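Local structure of protein CT_858 (Chlamydia trachomatis, 3DOR) at residues E362-R367 with F472-K477; G344-L349 with P438-E443; V459-Q464 with T487-A492; M355-P360 with N479-I484. The protein is a protease that Chlamydia secretes, dimeric in its mature form and probably a serine-type endopeptidase of the S41 family. All coordinates share one frame; numbering follows the deposited sequence.

How the interactions relate
Interaction 1, on helix 468-478, touches each of the others. It sets the helix against 362-367, and the other three lie around that contact, with centres about 10 Å (interaction 2), 14 Å (interaction 3) and 11 Å (interaction 4) from its own. L363 N reaches E443 O of interaction 2 at 3.1 Å, a probable hydrogen bond, and E362 N reaches N479 OD1 of interaction 4 at 2.7 Å, another. Interactions 3 and 4 share two neighbouring parallel strands, where V459 N lies 2.8 Å from L483 O. Interactions 2 and 3 stay separate, their nearest atoms about 9 Å apart. The sulfate, probably from the crystallisation liquor, belongs to interaction 4.

Interaction 1 of 4, residues E362-R367 with F472-K477; sequences ELPKHR and FPVVLK
V475 is the bump on which this contact turns. Its two methyls fork from the helix surface: CG1 is anti to the backbone N (chi1 173°) and CG2 is anti to the carbonyl carbon. CG2 enters the shallow hollow between two consecutive residues of 362-367. On one flank it meets L363 CD2 at 3.8 Å, and on the other it meets P364 CD at 3.9 Å. L363 starts out by pointing away from the helix, but its chain turns back so that CD2 crosses V475 obliquely; P364, whose CB does point at the helix, presents its ring at about a right angle. The other prong, CG1, rests against the backbone at E362 O, 4.0 Å away. One residue earlier, V474 adds a second bump, with CG1 lying 4.3 Å from P364 CG. A short, forked valine suits a helix face that backbone approaches this closely, while proline offers a compact apolar ring without an N-H needing a partner. The helix concerned, 468-478, is the crossover of a beta-alpha-beta unit: it connects the parallel strands 457-461 and 483-486 of the central mixed sheet, whereas 362-367 lies on strand 361-368 of a different, antiparallel sheet, with L363 and P364 at a break in that strand. V474 and V475 therefore line the helix on the side turned to that second sheet. F472 and L476 take the side turned to strand 457-461 and helix 346-354, with L476 CD1 lying 3.5 Å above one face of the F472 ring, toward its rim. The helix is kinked at P473, whose nitrogen makes no bond to the preceding turn.

Interaction 2 of 4, residues G344-L349 with P438-E443; sequences GSVLYL and PLFGFE
A CH-pi contact leads the arrangement: L347 CD2 sits over the centre of the F440 ring, 3.8 Å from the centroid and only 13° off the ring normal. The rest of the leucine follows across the same face, CG lying 3.7 Å from F440 CE1 and CD1 approaching F440 CZ, so the whole branched end is spread flat on the ring. Leucine suits this place because its branched end can lie flat on one aromatic face, and phenylalanine because it offers one with no polar atom to satisfy. Among the other apolar contacts, V346 CB lies at the edge of the F440 ring, 4.3 Å from CE1. Both V346 methyls also clasp the tip of L439, each about 4.0 Å from its CD1, the two side chains crossing at about a right angle. F442 comes in more loosely, with CE2 4.3 Å from L347 CD2, and its ring also meets that of Y405. No hydrogen bond joins the segments; the polar bonding works within each. L349 N donates to S345 O at 3.0 Å in the first turn of the helix, with S345 at the N-cap and its OG bonded to E403. In 438-443, F442 N donates to L439 O at 3.0 Å and closes a turn. F440 and G441 form its corners, both at positive phi, easy for G441 and less usual for F440. The result is close to a type I' beta turn, just ahead of strand 444-445, whose L439 and F440 side chains pack on the first turn of helix 346-354 in the S41 peptidase fold.

Interaction 3 of 4, residues V459-Q464 with T487-A492; sequences VLINEQ and TRTAGA
Backbone against backbone is the tight part here. T487 N donates to I461 O at 3.1 Å and 161°, approaching from above the carbonyl plane. Beyond it the chains stay close through CA-H...O contacts: T489 CA points almost straight at N462 O, 3.4 Å away (169° at the hydrogen), and E463 CA lies 3.3 Å from R488 O. I461 fills the buried side, folding CD1 to 3.8 Å from T489 CG2, while T489 OG1 turns to D470 and V530. A490 brings its small methyl to 3.5 Å from E463 O, a compact group at a close backbone approach. The opposite character appears at T487 and E463, which lie side by side and are linked by water: it donates to E463 OE2 at 3.1 Å and also bonds T487 OG1. E463 OE1 instead binds S144, on helix 140-150. R488 is exposed, its side chain starting away from 459-464, with NH1 bonded to I528 O. The I461 bond prolongs the pairing of parallel strands 457-461 and 483-486, so the contact marks the C-terminal ends of the two strands of a beta-alpha-beta crossover in the S41 fold.

Interaction 4 of 4, residues M355-P360 with N479-I484; sequences MLTDRP and NDRALI. With SO4 (sulfate ion), chain Q.
R359 grips the end of a helix and a sulfate with one flat group. Its NH2 donates to N479 O at 2.7 Å and 160°, the acceptor lying in the guanidinium plane, and NH1 adds a weak bond to the same oxygen. The sulfate takes the other edge: NE donates to O2 at 2.7 Å, nearly straight at 170°, and NH2 to O4 at 3.0 Å. Two hydrogens of NH2 are thus both used, which fixes the rotation of the group; the chain, extended from CG to NE, carries it there. Arginine suits this place because NE, NH1 and NH2 are all donors in one plane. R481 makes the second polar link, NH1 donating to L356 O at 2.9 Å and 158°, while its NH2 binds K455 O. R359 NH2 and R481 NE are 4.8 Å apart, and the sulfate beside both positive groups may ease their repulsion. Within 355-360, T357 OG1 donates to R359 O at 2.6 Å, along a lone pair in the carbonyl plane, and so ties the T357 side chain to the backbone two residues on. Packing comes next. R481, bent at chi2 and chi3, uses its apolar shaft, laying CG over a face of the R359 guanidinium, 3.6 Å from NH2, and resting CD 3.9 Å from T357 CB. D480, at positive phi, is the C-prime residue of a Schellman motif ending helix 468-478, with R481 N bonded to L476 O. The loop 355-360, which joins helix 346-354 to strand 361-368, thus lies against the exit of helix 468-478, just before strand 483-486, while L356 packs on F472 and I457.

Interaction 1 of 4, residues E362-R367 with F472-K477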
loop_
_atom_site.group_PDB
_atom_site.type_symbol
_atom_site.label_atom_id
_atom_site.label_comp_id
_atom_site.label_asym_id
_atom_site.label_seq_id
_atom_site.Cartn_x
_atom_site.Cartn_y
_atom_site.Cartn_z
ATOM N N GLU B 362 14.384 5.883 29.409
ATOM C CA GLU B 362 13.290 6.794 29.084
ATOM C C GLU B 362 13.305 7.073 27.589
ATOM O O GLU B 362 14.366 7.244 27.004
ATOM C CB GLU B 362 13.451 8.114 29.844
ATOM C CG GLU B 362 12.646 8.206 31.123
ATOM C CD GLU B 362 11.151 8.212 30.863
ATOM O OE1 GLU B 362 10.697 9.063 30.069
ATOM O OE2 GLU B 362 10.435 7.372 31.449
ATOM N N LEU B 363 12.128 7.120 26.974
ATOM C CA LEU B 363 12.034 7.380 25.546
ATOM C C LEU B 363 11.415 8.732 25.254
ATOM O O LEU B 363 10.542 9.192 25.984
ATOM C CB LEU B 363 11.175 6.308 24.864
ATOM C CG LEU B 363 11.761 4.896 24.740
ATOM C CD1 LEU B 363 10.656 3.873 24.479
ATOM C CD2 LEU B 363 12.779 4.897 23.606
ATOM N N PRO B 364 11.880 9.400 24.191
ATOM C CA PRO B 364 11.300 10.697 23.851
ATOM C C PRO B 364 9.891 10.416 23.303
ATOM O O PRO B 364 9.657 9.369 22.692
ATOM C CB PRO B 364 12.249 11.230 22.780
ATOM C CG PRO B 364 12.830 9.993 22.175
ATOM C CD PRO B 364 13.067 9.119 23.367
ATOM N N LYS B 365 8.967 11.345 23.521
ATOM C CA LYS B 365 7.591 11.181 23.066
ATOM C C LYS B 365 7.371 11.915 21.759
ATOM O O LYS B 365 8.224 12.684 21.332
ATOM C CB LYS B 365 6.619 11.707 24.129
ATOM C CG LYS B 365 6.655 10.914 25.424
ATOM C CD LYS B 365 5.657 11.467 26.432
ATOM C CE LYS B 365 5.663 10.650 27.723
ATOM N NZ LYS B 365 6.981 10.722 28.415
ATOM N N HIS B 366 6.224 11.685 21.130
ATOM C CA HIS B 366 5.923 12.325 19.853
ATOM C C HIS B 366 4.648 13.176 19.827
ATOM O O HIS B 366 3.615 12.763 20.351
ATOM C CB HIS B 366 5.814 11.262 18.760
ATOM C CG HIS B 366 7.129 10.692 18.328
ATOM N ND1 HIS B 366 7.578 10.767 17.024
ATOM C CD2 HIS B 366 8.083 10.022 19.016
ATOM C CE1 HIS B 366 8.749 10.167 16.931
ATOM N NE2 HIS B 366 9.081 9.706 18.126
ATOM N N ARG B 367 4.734 14.359 19.221
ATOM C CA ARG B 367 3.569 15.246 19.071
ATOM C C ARG B 367 3.015 14.810 17.710
ATOM O O ARG B 367 3.713 14.902 16.697
ATOM C CB ARG B 367 3.986 16.725 18.987
ATOM C CG ARG B 367 4.874 17.262 20.106
ATOM C CD ARG B 367 4.100 17.825 21.279
ATOM N NE ARG B 367 3.042 18.763 20.892
ATOM C CZ ARG B 367 3.175 20.081 20.768
ATOM N NH1 ARG B 367 4.342 20.670 20.995
ATOM N NH2 ARG B 367 2.119 20.816 20.436
ATOM N N PHE B 472 18.457 6.477 18.194
ATOM C CA PHE B 472 19.361 5.560 18.890
ATOM C C PHE B 472 20.307 6.322 19.823
ATOM O O PHE B 472 20.313 6.080 21.028
ATOM C CB PHE B 472 20.168 4.712 17.877
ATOM C CG PHE B 472 21.067 3.669 18.515
ATOM C CD1 PHE B 472 20.536 2.487 19.021
ATOM C CD2 PHE B 472 22.454 3.861 18.573
ATOM C CE1 PHE B 472 21.371 1.493 19.575
ATOM C CE2 PHE B 472 23.299 2.887 19.123
ATOM C CZ PHE B 472 22.754 1.693 19.625
ATOM N N PRO B 473 21.102 7.267 19.292
ATOM C CA PRO B 473 22.003 7.989 20.199
ATOM C C PRO B 473 21.302 8.911 21.199
ATOM O O PRO B 473 21.779 9.084 22.321
ATOM C CB PRO B 473 22.920 8.752 19.243
ATOM C CG PRO B 473 22.030 9.025 18.076
ATOM C CD PRO B 473 21.315 7.693 17.897
ATOM N N VAL B 474 20.169 9.487 20.813
ATOM C CA VAL B 474 19.476 10.389 21.726
ATOM C C VAL B 474 18.983 9.655 22.976
ATOM O O VAL B 474 19.074 10.181 24.090
ATOM C CB VAL B 474 18.293 11.151 21.017
ATOM C CG1 VAL B 474 16.989 10.353 21.072
ATOM C CG2 VAL B 474 18.119 12.514 21.663
ATOM N N VAL B 475 18.492 8.431 22.801
ATOM C CA VAL B 475 18.012 7.636 23.932
ATOM C C VAL B 475 19.180 7.282 24.849
ATOM O O VAL B 475 19.088 7.405 26.072
ATOM C CB VAL B 475 17.337 6.318 23.462
ATOM C CG1 VAL B 475 17.006 5.443 24.669
ATOM C CG2 VAL B 475 16.050 6.632 22.685
ATOM N N LEU B 476 20.280 6.840 24.253
ATOM C CA LEU B 476 21.469 6.473 25.018
ATOM C C LEU B 476 22.133 7.689 25.677
ATOM O O LEU B 476 22.710 7.581 26.770
ATOM C CB LEU B 476 22.468 5.747 24.105
ATOM C CG LEU B 476 21.952 4.403 23.554
ATOM C CD1 LEU B 476 22.964 3.742 22.599
ATOM C CD2 LEU B 476 21.655 3.495 24.731
ATOM N N LYS B 477 22.062 8.839 25.011
ATOM C CA LYS B 477 22.659 10.055 25.557
ATOM C C LYS B 477 21.817 10.618 26.695
ATOM O O LYS B 477 22.330 10.851 27.788
ATOM C CB LYS B 477 22.808 11.120 24.469
ATOM C CG LYS B 477 23.632 12.343 24.888
ATOM C CD LYS B 477 23.952 13.209 23.666
ATOM C CE LYS B 477 25.073 14.212 23.941
ATOM N NZ LYS B 477 24.716 15.240 24.966
#

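Interaction 2 of 4, residues G344-L349 with P438-E443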
loop_
_atom_site.group_PDB
_atom_site.type_symbol
_atom_site.label_atom_id
_atom_site.label_comp_id
_atom_site.label_asym_id
_atom_site.label_seq_id
_atom_site.Cartn_x
_atom_site.Cartn_y
_atom_site.Cartn_z
ATOM N N GLY B 344 14.729 3.607 10.082
ATOM C CA GLY B 344 13.942 2.434 9.759
ATOM C C GLY B 344 12.753 2.169 10.660
ATOM O O GLY B 344 11.889 3.033 10.839
ATOM N N SER B 345 12.719 0.967 11.231
ATOM C CA SER B 345 11.631 0.534 12.100
ATOM C C SER B 345 11.859 0.851 13.570
ATOM O O SER B 345 12.860 0.433 14.162
ATOM C CB SER B 345 11.397 -0.977 11.926
ATOM O OG SER B 345 10.397 -1.454 12.817
ATOM N N VAL B 346 10.910 1.575 14.158
ATOM C CA VAL B 346 10.972 1.966 15.556
ATOM C C VAL B 346 10.990 0.757 16.512
ATOM O O VAL B 346 11.741 0.735 17.496
ATOM C CB VAL B 346 9.765 2.873 15.928
ATOM C CG1 VAL B 346 9.891 3.335 17.369
ATOM C CG2 VAL B 346 9.708 4.087 15.003
ATOM N N LEU B 347 10.160 -0.241 16.235
ATOM C CA LEU B 347 10.099 -1.413 17.104
ATOM C C LEU B 347 11.421 -2.181 17.085
ATOM O O LEU B 347 11.861 -2.696 18.117
ATOM C CB LEU B 347 8.936 -2.325 16.695
ATOM C CG LEU B 347 7.515 -1.767 16.923
ATOM C CD1 LEU B 347 6.506 -2.652 16.200
ATOM C CD2 LEU B 347 7.200 -1.690 18.420
ATOM N N TYR B 348 12.052 -2.250 15.917
ATOM C CA TYR B 348 13.334 -2.939 15.780
ATOM C C TYR B 348 14.412 -2.149 16.526
ATOM O O TYR B 348 15.269 -2.719 17.201
ATOM C CB TYR B 348 13.701 -3.068 14.309
ATOM C CG TYR B 348 15.080 -3.648 14.064
ATOM C CD1 TYR B 348 15.370 -4.978 14.389
ATOM C CD2 TYR B 348 16.081 -2.877 13.470
ATOM C CE1 TYR B 348 16.626 -5.529 14.118
ATOM C CE2 TYR B 348 17.339 -3.412 13.193
ATOM C CZ TYR B 348 17.605 -4.741 13.515
ATOM O OH TYR B 348 18.826 -5.288 13.200
ATOM N N LEU B 349 14.359 -0.826 16.384
ATOM C CA LEU B 349 15.282 0.070 17.069
ATOM C C LEU B 349 15.141 -0.201 18.567
ATOM O O LEU B 349 16.136 -0.304 19.285
ATOM C CB LEU B 349 14.917 1.532 16.753
ATOM C CG LEU B 349 15.525 2.737 17.507
ATOM C CD1 LEU B 349 14.904 2.833 18.851
ATOM C CD2 LEU B 349 17.038 2.622 17.637
ATOM N N PRO B 438 3.995 8.784 23.605
ATOM C CA PRO B 438 5.046 7.887 23.112
ATOM C C PRO B 438 4.541 6.935 22.038
ATOM O O PRO B 438 3.407 6.465 22.092
ATOM C CB PRO B 438 5.516 7.167 24.375
ATOM C CG PRO B 438 4.304 7.135 25.229
ATOM C CD PRO B 438 3.648 8.486 25.005
ATOM N N LEU B 439 5.383 6.664 21.048
ATOM C CA LEU B 439 4.994 5.761 19.977
ATOM C C LEU B 439 4.663 4.418 20.613
ATOM O O LEU B 439 5.336 3.994 21.554
ATOM C CB LEU B 439 6.129 5.623 18.962
ATOM C CG LEU B 439 6.541 6.943 18.302
ATOM C CD1 LEU B 439 7.703 6.724 17.321
ATOM C CD2 LEU B 439 5.341 7.518 17.577
ATOM N N PHE B 440 3.612 3.773 20.111
ATOM C CA PHE B 440 3.154 2.485 20.629
ATOM C C PHE B 440 2.894 2.554 22.128
ATOM O O PHE B 440 2.669 1.530 22.773
ATOM C CB PHE B 440 4.177 1.379 20.344
ATOM C CG PHE B 440 4.442 1.154 18.877
ATOM C CD1 PHE B 440 5.580 1.676 18.275
ATOM C CD2 PHE B 440 3.545 0.434 18.100
ATOM C CE1 PHE B 440 5.822 1.486 16.921
ATOM C CE2 PHE B 440 3.774 0.237 16.740
ATOM C CZ PHE B 440 4.917 0.766 16.151
ATOM N N GLY B 441 2.927 3.763 22.678
ATOM C CA GLY B 441 2.699 3.930 24.101
ATOM C C GLY B 441 3.885 3.584 24.992
ATOM O O GLY B 441 3.795 3.743 26.202
ATOM N N PHE B 442 4.990 3.115 24.410
ATOM C CA PHE B 442 6.181 2.754 25.190
ATOM C C PHE B 442 6.840 3.973 25.843
ATOM O O PHE B 442 7.518 4.769 25.182
ATOM C CB PHE B 442 7.225 2.052 24.309
ATOM C CG PHE B 442 6.786 0.710 23.778
ATOM C CD1 PHE B 442 5.441 0.356 23.751
ATOM C CD2 PHE B 442 7.723 -0.178 23.247
ATOM C CE1 PHE B 442 5.028 -0.860 23.202
ATOM C CE2 PHE B 442 7.321 -1.397 22.693
ATOM C CZ PHE B 442 5.970 -1.741 22.669
ATOM N N GLU B 443 6.645 4.110 27.147
ATOM C CA GLU B 443 7.222 5.217 27.889
ATOM C C GLU B 443 8.717 5.016 28.021
ATOM O O GLU B 443 9.498 5.972 28.061
ATOM C CB GLU B 443 6.604 5.283 29.275
ATOM C CG GLU B 443 5.118 5.523 29.229
ATOM C CD GLU B 443 4.716 6.723 30.047
ATOM O OE1 GLU B 443 4.850 6.653 31.289
ATOM O OE2 GLU B 443 4.274 7.732 29.448
#

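Interaction 3 of 4, residues V459-Q464 with T487-A492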
loop_
_atom_site.group_PDB
_atom_site.type_symbol
_atom_site.label_atom_id
_atom_site.label_comp_id
_atom_site.label_asym_id
_atom_site.label_seq_id
_atom_site.Cartn_x
_atom_site.Cartn_y
_atom_site.Cartn_z
ATOM N N VAL B 459 29.120 5.204 21.131
ATOM C CA VAL B 459 28.411 5.188 19.855
ATOM C C VAL B 459 28.980 6.234 18.907
ATOM O O VAL B 459 29.146 7.401 19.281
ATOM C CB VAL B 459 26.888 5.485 20.032
ATOM C CG1 VAL B 459 26.165 5.356 18.693
ATOM C CG2 VAL B 459 26.288 4.548 21.040
ATOM N N LEU B 460 29.269 5.815 17.678
ATOM C CA LEU B 460 29.803 6.718 16.667
ATOM C C LEU B 460 28.645 7.156 15.774
ATOM O O LEU B 460 27.887 6.321 15.269
ATOM C CB LEU B 460 30.864 6.018 15.819
ATOM C CG LEU B 460 31.933 5.255 16.597
ATOM C CD1 LEU B 460 32.845 4.569 15.600
ATOM C CD2 LEU B 460 32.720 6.201 17.525
ATOM N N ILE B 461 28.528 8.466 15.575
ATOM C CA ILE B 461 27.451 9.044 14.769
ATOM C C ILE B 461 27.971 10.118 13.810
ATOM O O ILE B 461 29.074 10.644 13.981
ATOM C CB ILE B 461 26.417 9.748 15.673
ATOM C CG1 ILE B 461 27.098 10.919 16.401
ATOM C CG2 ILE B 461 25.854 8.769 16.715
ATOM C CD1 ILE B 461 26.128 11.886 17.101
ATOM N N ASN B 462 27.179 10.440 12.798
ATOM C CA ASN B 462 27.570 11.503 11.889
ATOM C C ASN B 462 26.332 12.178 11.302
ATOM O O ASN B 462 25.195 11.855 11.679
ATOM C CB ASN B 462 28.537 11.001 10.796
ATOM C CG ASN B 462 27.867 10.150 9.735
ATOM O OD1 ASN B 462 28.449 9.922 8.678
ATOM N ND2 ASN B 462 26.655 9.672 10.007
ATOM N N GLU B 463 26.562 13.126 10.401
ATOM C CA GLU B 463 25.491 13.906 9.795
ATOM C C GLU B 463 24.614 13.134 8.832
ATOM O O GLU B 463 23.642 13.684 8.299
ATOM C CB GLU B 463 26.065 15.147 9.093
ATOM C CG GLU B 463 26.594 14.917 7.687
ATOM C CD GLU B 463 27.902 14.158 7.648
ATOM O OE1 GLU B 463 28.368 13.819 6.532
ATOM O OE2 GLU B 463 28.472 13.906 8.723
ATOM N N GLN B 464 24.958 11.872 8.595
ATOM C CA GLN B 464 24.150 11.043 7.723
ATOM C C GLN B 464 23.400 9.955 8.500
ATOM O O GLN B 464 23.248 8.829 8.031
ATOM C CB GLN B 464 24.996 10.434 6.593
ATOM C CG GLN B 464 25.463 11.479 5.571
ATOM C CD GLN B 464 26.030 10.866 4.301
ATOM O OE1 GLN B 464 26.879 9.971 4.347
ATOM N NE2 GLN B 464 25.568 11.354 3.159
ATOM N N THR B 487 29.871 13.495 14.840
ATOM C CA THR B 487 29.249 14.760 14.498
ATOM C C THR B 487 27.729 14.637 14.590
ATOM O O THR B 487 27.165 13.544 14.423
ATOM C CB THR B 487 29.686 15.276 13.081
ATOM O OG1 THR B 487 29.458 14.274 12.080
ATOM C CG2 THR B 487 31.174 15.647 13.096
ATOM N N ARG B 488 27.088 15.769 14.882
ATOM C CA ARG B 488 25.641 15.890 15.031
ATOM C C ARG B 488 24.853 15.150 13.951
ATOM O O ARG B 488 25.186 15.227 12.763
ATOM C CB ARG B 488 25.278 17.387 15.024
ATOM C CG ARG B 488 23.806 17.720 15.142
ATOM C CD ARG B 488 23.576 19.253 15.038
ATOM N NE ARG B 488 24.220 19.993 16.126
ATOM C CZ ARG B 488 23.689 20.186 17.331
ATOM N NH1 ARG B 488 22.490 19.702 17.623
ATOM N NH2 ARG B 488 24.373 20.843 18.261
ATOM N N THR B 489 23.795 14.448 14.365
ATOM C CA THR B 489 22.958 13.708 13.425
ATOM C C THR B 489 22.088 14.661 12.584
ATOM O O THR B 489 21.921 15.839 12.925
ATOM C CB THR B 489 22.068 12.662 14.169
ATOM O OG1 THR B 489 21.178 13.332 15.070
ATOM C CG2 THR B 489 22.950 11.677 14.978
ATOM N N ALA B 490 21.535 14.141 11.490
ATOM C CA ALA B 490 20.726 14.928 10.558
ATOM C C ALA B 490 19.494 15.631 11.109
ATOM O O ALA B 490 19.265 16.806 10.825
ATOM C CB ALA B 490 20.321 14.063 9.379
ATOM N N GLY B 491 18.681 14.913 11.868
ATOM C CA GLY B 491 17.493 15.523 12.419
ATOM C C GLY B 491 16.211 15.270 11.647
ATOM O O GLY B 491 15.531 16.211 11.222
ATOM N N ALA B 492 15.898 14.001 11.410
ATOM C CA ALA B 492 14.638 13.648 10.753
ATOM C C ALA B 492 13.840 13.213 11.984
ATOM O O ALA B 492 13.709 12.020 12.268
ATOM C CB ALA B 492 14.839 12.484 9.786
HETATM O O HOH W 1 29.181 16.540 10.149
#

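Interaction 4 of 4, residues M355-P360 with N479-I484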
loop_
_atom_site.group_PDB
_atom_site.type_symbol
_atom_site.label_atom_id
_atom_site.label_comp_id
_atom_site.label_asym_id
_atom_site.label_seq_id
_atom_site.Cartn_x
_atom_site.Cartn_y
_atom_site.Cartn_z
ATOM N N MET B 355 18.662 -4.642 24.356
ATOM C CA MET B 355 19.763 -5.549 24.626
ATOM C C MET B 355 21.055 -4.834 25.008
ATOM O O MET B 355 22.081 -5.476 25.274
ATOM C CB MET B 355 19.991 -6.453 23.418
ATOM C CG MET B 355 18.806 -7.378 23.136
ATOM S SD MET B 355 19.082 -8.494 21.741
ATOM C CE MET B 355 18.123 -7.743 20.488
ATOM N N LEU B 356 21.003 -3.506 25.060
ATOM C CA LEU B 356 22.188 -2.732 25.398
ATOM C C LEU B 356 22.086 -2.041 26.743
ATOM O O LEU B 356 22.778 -1.053 26.993
ATOM C CB LEU B 356 22.446 -1.695 24.321
ATOM C CG LEU B 356 22.687 -2.270 22.926
ATOM C CD1 LEU B 356 22.660 -1.139 21.905
ATOM C CD2 LEU B 356 24.015 -3.007 22.905
ATOM N N THR B 357 21.215 -2.550 27.608
ATOM C CA THR B 357 21.043 -1.956 28.926
ATOM C C THR B 357 20.513 -2.964 29.935
ATOM O O THR B 357 19.898 -3.962 29.558
ATOM C CB THR B 357 20.066 -0.772 28.875
ATOM O OG1 THR B 357 19.957 -0.195 30.181
ATOM C CG2 THR B 357 18.683 -1.237 28.413
ATOM N N ASP B 358 20.766 -2.700 31.217
ATOM C CA ASP B 358 20.283 -3.559 32.294
ATOM C C ASP B 358 19.287 -2.769 33.147
ATOM O O ASP B 358 18.784 -3.259 34.160
ATOM C CB ASP B 358 21.451 -4.070 33.155
ATOM C CG ASP B 358 22.235 -2.950 33.830
ATOM O OD1 ASP B 358 22.035 -1.768 33.480
ATOM O OD2 ASP B 358 23.069 -3.257 34.706
ATOM N N ARG B 359 19.009 -1.542 32.715
ATOM C CA ARG B 359 18.069 -0.649 33.390
ATOM C C ARG B 359 17.157 -0.018 32.339
ATOM O O ARG B 359 17.538 0.134 31.180
ATOM C CB ARG B 359 18.822 0.454 34.160
ATOM C CG ARG B 359 19.721 1.357 33.294
ATOM C CD ARG B 359 20.602 2.267 34.158
ATOM N NE ARG B 359 21.564 3.043 33.375
ATOM C CZ ARG B 359 21.298 4.206 32.790
ATOM N NH1 ARG B 359 20.091 4.744 32.896
ATOM N NH2 ARG B 359 22.239 4.832 32.099
ATOM N N PRO B 360 15.930 0.351 32.727
ATOM C CA PRO B 360 15.025 0.960 31.748
ATOM C C PRO B 360 15.563 2.282 31.198
ATOM O O PRO B 360 16.281 3.010 31.886
ATOM C CB PRO B 360 13.729 1.130 32.536
ATOM C CG PRO B 360 14.218 1.331 33.945
ATOM C CD PRO B 360 15.310 0.294 34.064
ATOM N N ASN B 479 19.774 9.229 28.606
ATOM C CA ASN B 479 19.632 8.304 29.739
ATOM C C ASN B 479 21.017 8.030 30.319
ATOM O O ASN B 479 21.175 7.190 31.214
ATOM C CB ASN B 479 18.992 6.977 29.292
ATOM C CG ASN B 479 17.480 7.077 29.116
ATOM O OD1 ASN B 479 16.730 7.081 30.090
ATOM N ND2 ASN B 479 17.030 7.162 27.870
ATOM N N ASP B 480 22.018 8.739 29.792
ATOM C CA ASP B 480 23.406 8.602 30.242
ATOM C C ASP B 480 23.890 7.141 30.191
ATOM O O ASP B 480 24.585 6.690 31.101
ATOM C CB ASP B 480 23.550 9.119 31.684
ATOM C CG ASP B 480 23.196 10.600 31.833
ATOM O OD1 ASP B 480 22.363 10.967 32.662
ATOM O OD2 ASP B 480 23.837 11.453 31.044
ATOM N N ARG B 481 23.533 6.412 29.138
ATOM C CA ARG B 481 23.926 5.003 28.998
ATOM C C ARG B 481 25.217 4.848 28.196
ATOM O O ARG B 481 25.982 3.907 28.405
ATOM C CB ARG B 481 22.820 4.216 28.270
ATOM C CG ARG B 481 22.306 2.972 28.983
ATOM C CD ARG B 481 23.082 1.688 28.689
ATOM N NE ARG B 481 24.442 1.784 29.166
ATOM C CZ ARG B 481 25.346 0.816 29.099
ATOM N NH1 ARG B 481 25.046 -0.366 28.581
ATOM N NH2 ARG B 481 26.577 1.067 29.505
ATOM N N ALA B 482 25.442 5.759 27.260
ATOM C CA ALA B 482 26.621 5.675 26.416
ATOM C C ALA B 482 27.253 7.006 26.091
ATOM O O ALA B 482 26.618 8.059 26.184
ATOM C CB ALA B 482 26.269 4.961 25.110
ATOM N N LEU B 483 28.516 6.937 25.689
ATOM C CA LEU B 483 29.286 8.103 25.293
ATOM C C LEU B 483 29.009 8.249 23.789
ATOM O O LEU B 483 29.235 7.298 23.027
ATOM C CB LEU B 483 30.768 7.820 25.535
ATOM C CG LEU B 483 31.799 8.928 25.790
ATOM C CD1 LEU B 483 32.876 8.861 24.732
ATOM C CD2 LEU B 483 31.144 10.294 25.844
ATOM N N ILE B 484 28.511 9.405 23.356
ATOM C CA ILE B 484 28.210 9.603 21.935
ATOM C C ILE B 484 29.332 10.434 21.317
ATOM O O ILE B 484 29.640 11.527 21.795
ATOM C CB ILE B 484 26.828 10.301 21.722
ATOM C CG1 ILE B 484 25.672 9.347 22.042
ATOM C CG2 ILE B 484 26.647 10.659 20.254
ATOM C CD1 ILE B 484 25.661 8.825 23.396
HETATM S S SO4 Q . 25.163 2.681 33.095
HETATM O O1 SO4 Q . 26.356 1.834 32.694
HETATM O O2 SO4 Q . 23.947 1.787 33.169
HETATM O O3 SO4 Q . 25.371 3.316 34.459
HETATM O O4 SO4 Q . 25.032 3.775 32.054
#